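Long-range contacts in acyl-coenzyme A oxidase acox-1.1 (Caenorhabditis elegans, PDB 5K3H), which catalyses the FAD-dependent desaturation of acyl-CoA thioesters to (2E)-enoyl-CoA, with hydrogen peroxide as by-product, in the first step of peroxisomal beta-oxidation: residues R350-F354 with V394-E400; K242-N246 with E422-I428; I492-Q496 with L541-E545; M30-Y35 with L614-F620; F345-R350 with L569-E574. All blocks are in the same frame, centred on the assembly; numbering follows the deposited sequence.

Contact 1 (R350-F354 with V394-E400); sequences RAYAF and VTHQTGE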
# COMPACT_ATOMS: atom_id res chain seq x y z
N ARG B 350 6.06 9.24 -14.80
CA ARG B 350 5.49 7.92 -15.08
C ARG B 350 4.04 8.01 -15.54
O ARG B 350 3.60 7.18 -16.33
CB ARG B 350 5.56 7.01 -13.84
CG ARG B 350 6.92 6.51 -13.49
CD ARG B 350 6.92 5.57 -12.26
NE ARG B 350 8.27 5.03 -12.11
CZ ARG B 350 8.68 4.16 -11.18
NH1 ARG B 350 7.85 3.67 -10.26
NH2 ARG B 350 9.96 3.78 -11.19
N ALA B 351 3.25 8.94 -14.99
CA ALA B 351 1.84 9.02 -15.40
C ALA B 351 1.72 9.40 -16.88
O ALA B 351 1.00 8.74 -17.64
CB ALA B 351 1.06 10.02 -14.54
N TYR B 352 2.47 10.42 -17.32
CA TYR B 352 2.55 10.75 -18.74
C TYR B 352 3.15 9.59 -19.53
O TYR B 352 2.68 9.26 -20.62
CB TYR B 352 3.39 12.01 -18.95
CG TYR B 352 2.63 13.32 -18.75
CD1 TYR B 352 2.47 13.86 -17.48
CD2 TYR B 352 2.09 14.01 -19.84
CE1 TYR B 352 1.77 15.05 -17.29
CE2 TYR B 352 1.42 15.19 -19.65
CZ TYR B 352 1.25 15.71 -18.38
OH TYR B 352 0.57 16.90 -18.18
N ALA B 353 4.19 8.95 -18.99
CA ALA B 353 4.81 7.84 -19.70
C ALA B 353 3.81 6.71 -19.92
O ALA B 353 3.79 6.10 -21.00
CB ALA B 353 6.03 7.32 -18.93
N PHE B 354 2.98 6.41 -18.93
CA PHE B 354 1.99 5.35 -19.10
C PHE B 354 0.92 5.74 -20.10
O PHE B 354 0.51 4.93 -20.93
CB PHE B 354 1.34 5.01 -17.76
CG PHE B 354 2.29 4.49 -16.72
CD1 PHE B 354 3.53 3.97 -17.07
CD2 PHE B 354 1.95 4.56 -15.37
CE1 PHE B 354 4.41 3.51 -16.08
CE2 PHE B 354 2.83 4.10 -14.40
CZ PHE B 354 4.05 3.57 -14.76
N VAL B 394 2.98 -1.64 -15.08
CA VAL B 394 2.25 -0.39 -14.88
C VAL B 394 1.44 -0.44 -13.59
O VAL B 394 1.37 0.54 -12.84
CB VAL B 394 1.36 -0.11 -16.10
CG1 VAL B 394 0.40 1.04 -15.81
CG2 VAL B 394 2.20 0.15 -17.37
N THR B 395 0.82 -1.58 -13.29
CA THR B 395 0.03 -1.66 -12.06
C THR B 395 0.91 -1.56 -10.82
O THR B 395 0.53 -0.91 -9.84
CB THR B 395 -0.77 -2.95 -12.05
OG1 THR B 395 -1.66 -2.94 -13.19
CG2 THR B 395 -1.56 -3.09 -10.74
N HIS B 396 2.06 -2.22 -10.84
CA HIS B 396 2.98 -2.16 -9.71
C HIS B 396 3.56 -0.77 -9.55
O HIS B 396 3.55 -0.22 -8.45
CB HIS B 396 4.09 -3.19 -9.88
CG HIS B 396 5.21 -3.03 -8.89
ND1 HIS B 396 5.15 -3.52 -7.61
CD2 HIS B 396 6.42 -2.41 -9.00
CE1 HIS B 396 6.26 -3.22 -6.97
NE2 HIS B 396 7.05 -2.54 -7.79
N GLN B 397 4.04 -0.17 -10.64
CA GLN B 397 4.62 1.17 -10.58
C GLN B 397 3.58 2.24 -10.28
O GLN B 397 3.91 3.26 -9.65
CB GLN B 397 5.33 1.50 -11.88
CG GLN B 397 6.59 0.72 -12.05
CD GLN B 397 7.44 1.24 -13.16
OE1 GLN B 397 7.08 2.18 -13.86
NE2 GLN B 397 8.56 0.58 -13.37
N THR B 398 2.34 2.04 -10.73
CA THR B 398 1.26 2.96 -10.34
C THR B 398 1.03 2.89 -8.84
O THR B 398 0.96 3.92 -8.17
CB THR B 398 -0.04 2.63 -11.08
OG1 THR B 398 0.14 2.84 -12.48
CG2 THR B 398 -1.14 3.53 -10.61
N GLY B 399 0.95 1.67 -8.29
CA GLY B 399 0.77 1.49 -6.84
C GLY B 399 1.91 2.08 -6.01
O GLY B 399 1.67 2.71 -4.98
N GLU B 400 3.15 1.87 -6.45
CA GLU B 400 4.30 2.50 -5.80
C GLU B 400 4.15 4.02 -5.76
O GLU B 400 4.34 4.64 -4.70
CB GLU B 400 5.58 2.10 -6.55
CG GLU B 400 6.85 2.85 -6.15
CD GLU B 400 8.06 2.59 -7.09
OE1 GLU B 400 8.02 1.62 -7.93
OE2 GLU B 400 9.05 3.37 -6.98
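Arg350 reaches across to Glu400 in a salt bridge, NH1 donating to OE1 over 3.1 Å with an N-H...O angle of 156°. Its chain is extended from CG to NE (chi2 -178°), which carries the guanidinium over to Glu400. The guanidinium and carboxylate planes are almost perpendicular, and NH1 comes to OE1 from above the carboxylate plane. Glu574 grips another edge of the same guanidinium, so its positive charge is probably balanced by two carboxylates. Over one guanidinium face lies the Gln397 amide, nearly parallel to it, with OE1 3.5 Å from NE. The segments, with local axes roughly antiparallel at 156°, belong to helices 338-367 and 382-408 of the C-alpha1 helical domain; His396 and Gln404 on the second helix bind ATP. One turn on, Phe354 presents its ring edge to the same amide, its CZ 3.5 Å from Gln397 OE1. Val394 sets CG1 over one ring face in a CH-pi contact, 4.1 Å from the Phe354 centroid. Thr398 OG1 touches Phe354 CE2 obliquely at 3.5 Å while donating to Val394 O.

Contact 2 (K242-N246 with E422-I428); sequences KMAYN and EIYGVAI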
# COMPACT_ATOMS: atom_id res chain seq x y z
N LYS B 242 -14.45 -5.91 0.84
CA LYS B 242 -13.10 -5.90 0.26
C LYS B 242 -12.31 -4.70 0.76
O LYS B 242 -12.81 -3.84 1.51
CB LYS B 242 -13.16 -5.93 -1.27
CG LYS B 242 -13.87 -7.13 -1.83
CD LYS B 242 -14.21 -6.94 -3.25
CE LYS B 242 -15.23 -5.84 -3.34
NZ LYS B 242 -15.53 -5.46 -4.73
N MET B 243 -11.03 -4.67 0.35
CA MET B 243 -10.15 -3.58 0.77
C MET B 243 -10.51 -2.27 0.07
O MET B 243 -10.31 -1.20 0.62
CB MET B 243 -8.68 -3.96 0.54
CG MET B 243 -8.11 -3.63 -0.81
SD MET B 243 -6.36 -4.09 -0.91
CE MET B 243 -5.51 -2.54 -0.60
N ALA B 244 -11.08 -2.35 -1.12
CA ALA B 244 -11.54 -1.16 -1.81
C ALA B 244 -12.54 -1.62 -2.86
O ALA B 244 -12.86 -2.81 -2.95
CB ALA B 244 -10.37 -0.36 -2.40
N TYR B 245 -13.04 -0.68 -3.66
CA TYR B 245 -13.87 -1.03 -4.81
C TYR B 245 -15.17 -1.71 -4.36
O TYR B 245 -15.62 -2.68 -4.97
CB TYR B 245 -13.09 -1.94 -5.76
CG TYR B 245 -13.58 -1.91 -7.18
CD1 TYR B 245 -13.71 -0.70 -7.84
CD2 TYR B 245 -13.87 -3.08 -7.87
CE1 TYR B 245 -14.15 -0.64 -9.15
CE2 TYR B 245 -14.30 -3.04 -9.19
CZ TYR B 245 -14.44 -1.81 -9.82
OH TYR B 245 -14.86 -1.73 -11.13
N ASN B 246 -15.76 -1.23 -3.27
CA ASN B 246 -16.78 -1.99 -2.57
C ASN B 246 -18.19 -1.76 -3.09
O ASN B 246 -19.12 -2.41 -2.60
CB ASN B 246 -16.71 -1.69 -1.08
CG ASN B 246 -15.64 -2.52 -0.40
OD1 ASN B 246 -15.73 -3.75 -0.39
ND2 ASN B 246 -14.62 -1.87 0.16
N GLU B 422 -8.13 5.07 -1.04
CA GLU B 422 -9.09 4.41 -1.91
C GLU B 422 -8.60 4.42 -3.36
O GLU B 422 -8.78 3.43 -4.08
CB GLU B 422 -10.46 5.10 -1.80
CG GLU B 422 -11.63 4.39 -2.50
CD GLU B 422 -12.04 3.07 -1.86
OE1 GLU B 422 -11.75 2.85 -0.65
OE2 GLU B 422 -12.62 2.23 -2.57
N ILE B 423 -7.97 5.51 -3.79
CA ILE B 423 -7.36 5.54 -5.12
C ILE B 423 -6.33 4.42 -5.25
O ILE B 423 -6.30 3.70 -6.25
CB ILE B 423 -6.72 6.93 -5.39
CG1 ILE B 423 -7.78 8.03 -5.46
CG2 ILE B 423 -5.89 6.93 -6.66
CD1 ILE B 423 -7.22 9.44 -5.26
N TYR B 424 -5.51 4.22 -4.21
CA TYR B 424 -4.54 3.12 -4.21
C TYR B 424 -5.24 1.77 -4.31
O TYR B 424 -4.86 0.91 -5.11
CB TYR B 424 -3.68 3.19 -2.94
CG TYR B 424 -2.70 2.03 -2.76
CD1 TYR B 424 -1.51 1.97 -3.48
CD2 TYR B 424 -2.98 1.01 -1.86
CE1 TYR B 424 -0.62 0.92 -3.31
CE2 TYR B 424 -2.09 -0.05 -1.68
CZ TYR B 424 -0.91 -0.09 -2.42
OH TYR B 424 -0.02 -1.14 -2.26
N GLY B 425 -6.25 1.55 -3.47
CA GLY B 425 -6.90 0.25 -3.42
C GLY B 425 -7.60 -0.16 -4.70
O GLY B 425 -7.63 -1.34 -5.07
N VAL B 426 -8.22 0.80 -5.38
CA VAL B 426 -8.85 0.46 -6.65
C VAL B 426 -7.78 0.18 -7.71
O VAL B 426 -7.85 -0.83 -8.41
CB VAL B 426 -9.79 1.59 -7.09
CG1 VAL B 426 -10.38 1.26 -8.45
CG2 VAL B 426 -10.86 1.79 -6.03
N ALA B 427 -6.76 1.05 -7.82
CA ALA B 427 -5.70 0.85 -8.82
C ALA B 427 -5.00 -0.49 -8.66
O ALA B 427 -4.65 -1.14 -9.65
CB ALA B 427 -4.68 1.98 -8.75
N ILE B 428 -4.74 -0.91 -7.42
CA ILE B 428 -3.99 -2.14 -7.22
C ILE B 428 -4.87 -3.37 -7.44
O ILE B 428 -4.35 -4.46 -7.71
CB ILE B 428 -3.36 -2.10 -5.82
CG1 ILE B 428 -1.95 -2.67 -5.88
CG2 ILE B 428 -4.24 -2.78 -4.76
CD1 ILE B 428 -0.97 -1.75 -6.62
O HOH W 1 -14.99 1.05 -1.75
O HOH W 2 -13.58 0.87 0.61
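Glu422 opens the contact by accepting the backbone N-H of Tyr245 on OE2, 3.1 Å away and nearly straight at 165°. Its CG is anti to the backbone N (chi1 -171°), and a bend at chi2 turns the carboxylate toward the loop. Two waters extend the grip: one joins Glu422 OE2 to Asn246 N, the other Glu422 OE1 to Asn246 ND2. Tyr424 CE2 meets Met243 CE obliquely at 4.4 Å. At Gly425 the loop comes closest to the helix backbone, and Ala244 CB lies 3.6 Å from Gly425 C. Val426 CG1 then touches Tyr245 CD1 at 3.9 Å, the two side chains crossing roughly at right angles. Ile428 CG2 also touches Met243 CE, whose nearest neighbour across the contact is Gly425 CA. The loop joins strands 234-238 and 251-255 of the beta domain; helix 420-428 rests on helices 300-319 and 382-408, while Tyr414 of the second subunit packs on the loop and hydrogen-bonds Gly425 O, placing this domain junction at the dimer interface.

Contact 3 (I492-Q496 with L541-E545); sequences IKTFQ and LFIVE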
# COMPACT_ATOMS: atom_id res chain seq x y z
N ILE B 492 18.38 5.50 -24.07
CA ILE B 492 17.65 4.40 -24.69
C ILE B 492 18.59 3.24 -25.00
O ILE B 492 18.33 2.09 -24.66
CB ILE B 492 16.88 4.90 -25.92
CG1 ILE B 492 15.77 5.86 -25.48
CG2 ILE B 492 16.26 3.76 -26.66
CD1 ILE B 492 14.93 6.47 -26.60
N LYS B 493 19.75 3.55 -25.60
CA LYS B 493 20.71 2.48 -25.89
C LYS B 493 21.22 1.80 -24.63
O LYS B 493 21.56 0.61 -24.66
CB LYS B 493 21.91 3.01 -26.69
CG LYS B 493 21.56 3.41 -28.10
CD LYS B 493 22.82 3.50 -28.93
CE LYS B 493 23.80 4.51 -28.34
NZ LYS B 493 25.23 4.20 -28.69
N THR B 494 21.30 2.53 -23.52
CA THR B 494 21.75 1.95 -22.25
C THR B 494 20.68 1.02 -21.67
O THR B 494 21.01 -0.07 -21.19
CB THR B 494 22.13 3.07 -21.29
OG1 THR B 494 23.19 3.83 -21.87
CG2 THR B 494 22.60 2.55 -19.95
N PHE B 495 19.40 1.42 -21.72
CA PHE B 495 18.32 0.52 -21.31
C PHE B 495 18.24 -0.71 -22.22
O PHE B 495 17.95 -1.82 -21.77
CB PHE B 495 16.96 1.24 -21.33
CG PHE B 495 16.78 2.25 -20.24
CD1 PHE B 495 16.76 1.85 -18.92
CD2 PHE B 495 16.60 3.58 -20.53
CE1 PHE B 495 16.58 2.75 -17.92
CE2 PHE B 495 16.43 4.51 -19.53
CZ PHE B 495 16.41 4.10 -18.22
N GLN B 496 18.46 -0.52 -23.52
CA GLN B 496 18.46 -1.67 -24.42
C GLN B 496 19.56 -2.65 -24.03
O GLN B 496 19.32 -3.87 -23.97
CB GLN B 496 18.62 -1.19 -25.87
CG GLN B 496 17.34 -0.61 -26.43
CD GLN B 496 17.47 -0.03 -27.84
OE1 GLN B 496 18.58 0.23 -28.32
NE2 GLN B 496 16.34 0.21 -28.50
N LEU B 541 11.82 -0.67 -20.80
CA LEU B 541 12.46 -0.12 -21.99
C LEU B 541 11.43 0.36 -23.01
O LEU B 541 11.57 1.44 -23.59
CB LEU B 541 13.40 -1.15 -22.61
CG LEU B 541 13.77 -0.93 -24.08
CD1 LEU B 541 14.63 0.33 -24.25
CD2 LEU B 541 14.49 -2.17 -24.61
N PHE B 542 10.37 -0.44 -23.23
CA PHE B 542 9.30 -0.03 -24.14
C PHE B 542 8.66 1.28 -23.70
O PHE B 542 8.40 2.15 -24.52
CB PHE B 542 8.21 -1.10 -24.22
CG PHE B 542 7.06 -0.68 -25.10
CD1 PHE B 542 7.15 -0.81 -26.48
CD2 PHE B 542 5.92 -0.10 -24.56
CE1 PHE B 542 6.10 -0.41 -27.29
CE2 PHE B 542 4.86 0.30 -25.37
CZ PHE B 542 4.95 0.14 -26.74
N ILE B 543 8.39 1.41 -22.40
CA ILE B 543 7.72 2.61 -21.90
C ILE B 543 8.56 3.85 -22.17
O ILE B 543 8.06 4.88 -22.64
CB ILE B 543 7.40 2.43 -20.40
CG1 ILE B 543 6.35 1.32 -20.21
CG2 ILE B 543 6.91 3.75 -19.79
CD1 ILE B 543 6.28 0.77 -18.80
N VAL B 544 9.87 3.78 -21.90
CA VAL B 544 10.78 4.89 -22.20
C VAL B 544 10.75 5.24 -23.69
O VAL B 544 10.74 6.41 -24.07
CB VAL B 544 12.21 4.57 -21.74
CG1 VAL B 544 13.16 5.65 -22.22
CG2 VAL B 544 12.27 4.38 -20.23
N GLU B 545 10.81 4.22 -24.56
CA GLU B 545 10.86 4.51 -26.00
C GLU B 545 9.56 5.14 -26.49
O GLU B 545 9.58 6.02 -27.37
CB GLU B 545 11.15 3.23 -26.80
CG GLU B 545 12.55 2.67 -26.60
CD GLU B 545 12.94 1.65 -27.66
OE1 GLU B 545 13.13 2.03 -28.84
OE2 GLU B 545 13.06 0.46 -27.33
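Leu541 fills the centre of this contact with its two methyls. CD1 reaches Phe495 CB at 3.8 Å and, together with CD2, embraces the Gln496 chain, CD1 lying 3.6 Å from Gln496 CG. With CG anti to the backbone N (chi1 160°), the isobutyl group extends toward the other helix. One turn further along, Val544 divides its branches: CG2 sits over one face of the Phe495 ring, 4.2 Å from CE2, whereas CG1 meets Ile492 CG1 as the two side chains slide past each other. Helices 489-515 and 520-553 are consecutive and form an antiparallel helical hairpin in the C-terminal helical domain, their local axes 10.0 Å apart and inclined at 165°. Helix 557-577 continues the apolar layer, with Leu575 against Phe495 and Val571 against Val544. Toward the polar edge, Ile492 CG2 rests 3.9 Å from Glu545 CG. There Gln496 NE2 donates a weak hydrogen bond to Glu545 OE2 at 3.5 Å, the amide and carboxylate planes being 79° apart; Arg549 offers Glu545 OE1 a long, weak ion pair.

Contact 4 (M30-Y35 with L614-F620); sequences MAAQIY and LLDSWEF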
# COMPACT_ATOMS: atom_id res chain seq x y z
N MET B 30 -1.80 21.20 -23.31
CA MET B 30 -1.29 19.96 -22.73
C MET B 30 -2.41 18.95 -22.54
O MET B 30 -2.19 17.75 -22.72
CB MET B 30 -0.60 20.23 -21.39
CG MET B 30 0.12 19.02 -20.80
SD MET B 30 1.48 18.44 -21.85
CE MET B 30 2.83 19.51 -21.32
N ALA B 31 -3.60 19.41 -22.12
CA ALA B 31 -4.76 18.51 -22.02
C ALA B 31 -5.06 17.83 -23.36
O ALA B 31 -5.32 16.62 -23.40
CB ALA B 31 -5.98 19.28 -21.52
N ALA B 32 -5.01 18.58 -24.47
CA ALA B 32 -5.23 17.99 -25.79
C ALA B 32 -4.16 16.94 -26.12
O ALA B 32 -4.46 15.90 -26.74
CB ALA B 32 -5.26 19.08 -26.86
N GLN B 33 -2.92 17.20 -25.72
CA GLN B 33 -1.87 16.19 -25.86
C GLN B 33 -2.20 14.92 -25.07
O GLN B 33 -2.11 13.81 -25.59
CB GLN B 33 -0.54 16.79 -25.41
CG GLN B 33 0.67 16.10 -25.94
CD GLN B 33 0.67 15.91 -27.44
OE1 GLN B 33 0.82 14.80 -27.91
NE2 GLN B 33 0.52 16.99 -28.19
N ILE B 34 -2.64 15.07 -23.81
CA ILE B 34 -2.93 13.92 -22.94
C ILE B 34 -4.08 13.09 -23.49
O ILE B 34 -4.05 11.86 -23.43
CB ILE B 34 -3.22 14.39 -21.50
CG1 ILE B 34 -1.98 14.95 -20.80
CG2 ILE B 34 -3.85 13.27 -20.66
CD1 ILE B 34 -2.29 15.66 -19.52
N TYR B 35 -5.14 13.73 -23.96
CA TYR B 35 -6.36 13.00 -24.29
C TYR B 35 -6.52 12.75 -25.79
O TYR B 35 -7.58 12.28 -26.22
CB TYR B 35 -7.59 13.73 -23.72
CG TYR B 35 -7.63 13.72 -22.20
CD1 TYR B 35 -7.79 12.52 -21.50
CD2 TYR B 35 -7.46 14.90 -21.47
CE1 TYR B 35 -7.81 12.48 -20.11
CE2 TYR B 35 -7.49 14.87 -20.06
CZ TYR B 35 -7.66 13.65 -19.40
OH TYR B 35 -7.68 13.61 -18.03
N LEU B 614 1.53 20.69 -14.86
CA LEU B 614 1.53 19.38 -15.51
C LEU B 614 0.41 18.48 -15.00
O LEU B 614 -0.13 17.67 -15.76
CB LEU B 614 2.88 18.67 -15.29
CG LEU B 614 4.06 19.20 -16.10
CD1 LEU B 614 5.34 18.71 -15.50
CD2 LEU B 614 3.93 18.79 -17.59
N LEU B 615 0.04 18.63 -13.73
CA LEU B 615 -1.05 17.84 -13.18
C LEU B 615 -2.40 18.50 -13.43
O LEU B 615 -3.38 17.79 -13.67
CB LEU B 615 -0.82 17.61 -11.69
CG LEU B 615 0.42 16.76 -11.40
CD1 LEU B 615 0.84 16.97 -9.96
CD2 LEU B 615 0.16 15.27 -11.71
N ASP B 616 -2.48 19.84 -13.38
CA ASP B 616 -3.70 20.52 -13.77
C ASP B 616 -4.12 20.18 -15.20
O ASP B 616 -5.30 20.25 -15.52
CB ASP B 616 -3.56 22.04 -13.70
CG ASP B 616 -3.59 22.58 -12.30
OD1 ASP B 616 -4.17 21.93 -11.39
OD2 ASP B 616 -3.07 23.71 -12.12
N SER B 617 -3.15 19.89 -16.07
CA SER B 617 -3.47 19.63 -17.47
C SER B 617 -4.34 18.40 -17.65
O SER B 617 -4.91 18.22 -18.73
CB SER B 617 -2.20 19.52 -18.30
OG SER B 617 -1.49 20.76 -18.31
N TRP B 618 -4.41 17.51 -16.66
CA TRP B 618 -5.34 16.39 -16.76
C TRP B 618 -6.78 16.81 -16.54
O TRP B 618 -7.70 16.02 -16.82
CB TRP B 618 -4.94 15.31 -15.77
CG TRP B 618 -3.67 14.69 -16.14
CD1 TRP B 618 -2.44 15.27 -16.09
CD2 TRP B 618 -3.48 13.37 -16.63
NE1 TRP B 618 -1.49 14.38 -16.52
CE2 TRP B 618 -2.11 13.21 -16.86
CE3 TRP B 618 -4.34 12.31 -16.89
CZ2 TRP B 618 -1.57 12.02 -17.33
CZ3 TRP B 618 -3.80 11.12 -17.37
CH2 TRP B 618 -2.42 10.99 -17.58
N GLU B 619 -6.98 18.01 -16.00
CA GLU B 619 -8.27 18.68 -15.87
C GLU B 619 -9.32 17.79 -15.21
O GLU B 619 -10.32 17.40 -15.82
CB GLU B 619 -8.70 19.20 -17.25
CG GLU B 619 -7.74 20.29 -17.71
CD GLU B 619 -8.19 20.95 -18.95
OE1 GLU B 619 -8.80 20.26 -19.81
OE2 GLU B 619 -7.96 22.17 -19.07
N PHE B 620 -9.06 17.49 -13.93
CA PHE B 620 -10.01 16.80 -13.06
C PHE B 620 -10.74 17.82 -12.21
O PHE B 620 -10.12 18.55 -11.42
CB PHE B 620 -9.31 15.80 -12.16
CG PHE B 620 -8.50 14.78 -12.89
CD1 PHE B 620 -9.06 14.05 -13.94
CD2 PHE B 620 -7.20 14.52 -12.52
CE1 PHE B 620 -8.32 13.11 -14.61
CE2 PHE B 620 -6.46 13.58 -13.20
CZ PHE B 620 -7.03 12.88 -14.24
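A short N-terminal helix docks against the turn near the C-terminal end of helix 590-616: Tyr35 and Ile34 of helix 27-35 grip Trp618. The Tyr35 hydroxyl donates to Trp618 O at 2.7 Å, in the carbonyl plane and on a lone pair; the acceptor lies at the edge of the tyrosine ring. The same OH is 3.5 Å from Phe620 CE1. Ile34 lies over one face of the Trp618 indole, its CD1 forming a CH-pi contact 3.4 Å from the centroid of the five-membered ring and 14° off the normal, while CG2 lies over the six-membered ring. The contact joins the N-terminal domain to the C-terminal helices; residues 616-619 make a type I beta turn, and positive phi at Glu619 takes the chain out of helical geometry. At the turn, Ala31 CB packs on Ser617 O at 3.2 Å and on the Glu619 carboxylate, whose OE1 is paired with Arg45. Met30 lays CB and CG along Ser617, with CB 3.2 Å from Ser617 OG, the hydroxyl being bonded to Ser613 O. Bends at chi2 and chi3 bring Met30 CE to Leu614 CD2, 4.0 Å away. Tyr352 of helix 338-367 packs on Met30 and Ile34.

Contact 5 (F345-R350 with L569-E574); sequences FPFIAR and LHVNYE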
# COMPACT_ATOMS: atom_id res chain seq x y z
N PHE B 345 7.77 14.08 -8.27
CA PHE B 345 7.95 14.46 -9.68
C PHE B 345 8.31 13.26 -10.56
O PHE B 345 7.87 13.22 -11.72
CB PHE B 345 9.01 15.55 -9.85
CG PHE B 345 8.69 16.85 -9.15
CD1 PHE B 345 7.43 17.10 -8.63
CD2 PHE B 345 9.70 17.79 -8.93
CE1 PHE B 345 7.16 18.28 -7.96
CE2 PHE B 345 9.45 18.96 -8.27
CZ PHE B 345 8.18 19.21 -7.77
N PRO B 346 9.10 12.29 -10.10
CA PRO B 346 9.34 11.13 -10.97
C PRO B 346 8.08 10.36 -11.31
O PRO B 346 8.06 9.66 -12.33
CB PRO B 346 10.34 10.29 -10.16
CG PRO B 346 11.04 11.25 -9.27
CD PRO B 346 9.95 12.22 -8.89
N PHE B 347 7.04 10.46 -10.50
CA PHE B 347 5.78 9.77 -10.75
C PHE B 347 4.83 10.60 -11.59
O PHE B 347 3.94 10.03 -12.24
CB PHE B 347 5.14 9.40 -9.42
CG PHE B 347 6.01 8.50 -8.59
CD1 PHE B 347 6.16 7.17 -8.92
CD2 PHE B 347 6.74 9.01 -7.52
CE1 PHE B 347 6.99 6.36 -8.18
CE2 PHE B 347 7.58 8.19 -6.77
CZ PHE B 347 7.70 6.87 -7.10
N ILE B 348 5.01 11.92 -11.63
CA ILE B 348 4.35 12.68 -12.67
C ILE B 348 4.84 12.20 -14.02
O ILE B 348 4.04 11.91 -14.93
CB ILE B 348 4.59 14.19 -12.49
CG1 ILE B 348 4.16 14.62 -11.08
CG2 ILE B 348 3.85 14.94 -13.61
CD1 ILE B 348 4.43 16.10 -10.73
N ALA B 349 6.16 12.01 -14.14
CA ALA B 349 6.75 11.51 -15.38
C ALA B 349 6.16 10.17 -15.76
O ALA B 349 5.77 9.97 -16.91
CB ALA B 349 8.28 11.40 -15.23
N ARG B 350 6.06 9.24 -14.80
CA ARG B 350 5.49 7.92 -15.08
C ARG B 350 4.04 8.01 -15.54
O ARG B 350 3.60 7.18 -16.33
CB ARG B 350 5.56 7.01 -13.84
CG ARG B 350 6.92 6.51 -13.49
CD ARG B 350 6.92 5.57 -12.26
NE ARG B 350 8.27 5.03 -12.11
CZ ARG B 350 8.68 4.16 -11.18
NH1 ARG B 350 7.85 3.67 -10.26
NH2 ARG B 350 9.96 3.78 -11.19
N LEU B 569 13.85 13.73 -16.76
CA LEU B 569 13.70 13.25 -15.38
C LEU B 569 13.45 11.75 -15.36
O LEU B 569 14.09 11.00 -14.60
CB LEU B 569 12.55 13.98 -14.69
CG LEU B 569 12.22 13.57 -13.25
CD1 LEU B 569 13.43 13.79 -12.31
CD2 LEU B 569 11.01 14.33 -12.75
N HIS B 570 12.53 11.28 -16.21
CA HIS B 570 12.16 9.88 -16.26
C HIS B 570 13.38 8.99 -16.54
O HIS B 570 13.64 8.04 -15.80
CB HIS B 570 11.07 9.69 -17.33
CG HIS B 570 10.47 8.31 -17.39
ND1 HIS B 570 9.79 7.75 -16.33
CD2 HIS B 570 10.42 7.40 -18.39
CE1 HIS B 570 9.37 6.54 -16.67
NE2 HIS B 570 9.74 6.31 -17.92
N VAL B 571 14.12 9.28 -17.61
CA VAL B 571 15.20 8.36 -17.97
C VAL B 571 16.29 8.35 -16.90
O VAL B 571 16.86 7.30 -16.60
CB VAL B 571 15.76 8.69 -19.37
CG1 VAL B 571 14.71 8.45 -20.44
CG2 VAL B 571 16.26 10.14 -19.43
N ASN B 572 16.54 9.48 -16.23
CA ASN B 572 17.54 9.48 -15.16
C ASN B 572 17.05 8.78 -13.90
O ASN B 572 17.81 8.06 -13.25
CB ASN B 572 17.99 10.90 -14.84
CG ASN B 572 18.97 11.42 -15.86
OD1 ASN B 572 20.12 10.99 -15.89
ND2 ASN B 572 18.53 12.39 -16.67
N TYR B 573 15.79 9.01 -13.51
CA TYR B 573 15.24 8.31 -12.35
C TYR B 573 15.18 6.80 -12.60
O TYR B 573 15.58 6.00 -11.75
CB TYR B 573 13.85 8.84 -12.04
CG TYR B 573 13.26 8.27 -10.79
CD1 TYR B 573 13.54 8.84 -9.55
CD2 TYR B 573 12.46 7.14 -10.82
CE1 TYR B 573 13.00 8.33 -8.39
CE2 TYR B 573 11.92 6.63 -9.66
CZ TYR B 573 12.20 7.23 -8.45
OH TYR B 573 11.67 6.73 -7.29
N GLU B 574 14.64 6.40 -13.76
CA GLU B 574 14.52 4.98 -14.05
C GLU B 574 15.89 4.33 -14.20
O GLU B 574 16.08 3.18 -13.79
CB GLU B 574 13.67 4.79 -15.31
CG GLU B 574 12.24 5.34 -15.20
CD GLU B 574 11.42 4.66 -14.11
OE1 GLU B 574 11.52 3.41 -13.97
OE2 GLU B 574 10.65 5.36 -13.38
O HOH W 3 10.03 8.52 -13.63
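Glu574 receives Arg350 side-on, both NE and NH2 converging on the single oxygen OE2 at 2.7 and 2.8 Å. That oxygen lies in the guanidinium plane; NH2 meets the syn lone pair of OE2, and NE comes from the same syn side, 21° out of the carboxylate plane. Glu574 CG, beside the backbone N (chi1 -60°), lies over one face of the His570 ring, and the bend at chi2 turns the carboxylate to Arg350. Pro346 packs on Tyr573: its CB stands over the ring centre, 3.5 Å from the centroid in a CH-pi contact, while Arg350 NH2 lies at the ring edge. The segments, on helices 338-367 and 557-577, cross with local axes at 113° and connect the C-alpha1 region to the C-terminal helices; helix 338-367 is kinked at Pro346 and Phe347. Between them a water donates to Pro346 O at 2.6 Å and to Glu574 OE2, and pairs with His570 ND1. Ala349 CB meets His570 CB at 3.9 Å. In the second shell, Arg540 pairs with Glu574 OE1, and Tyr573 meets the ring of His342, an FAD-binding residue.

From the N terminus, contact 4 opens first and closes last, bringing helix 27-35 to the end of helix 590-616, so that the other four contacts are nested within its loop. Contact 2 opens next, tying a loop of the beta domain to helix 420-428. Contact 5 opens inside that loop but closes at helix 557-577, so contacts 2 and 5 cross. Contact 1 lies within both, joining helices 338-367 and 382-408, and contact 3, a later hairpin, follows it in series within contact 5. Arg350 is shared by contacts 1 and 5, while Tyr352 carries contact 1 to contact 4 through Leu614 O. Packing of contact 3 on helix 557-577 joins it to contact 5, which ties these C-terminal helices to the C-alpha1 region.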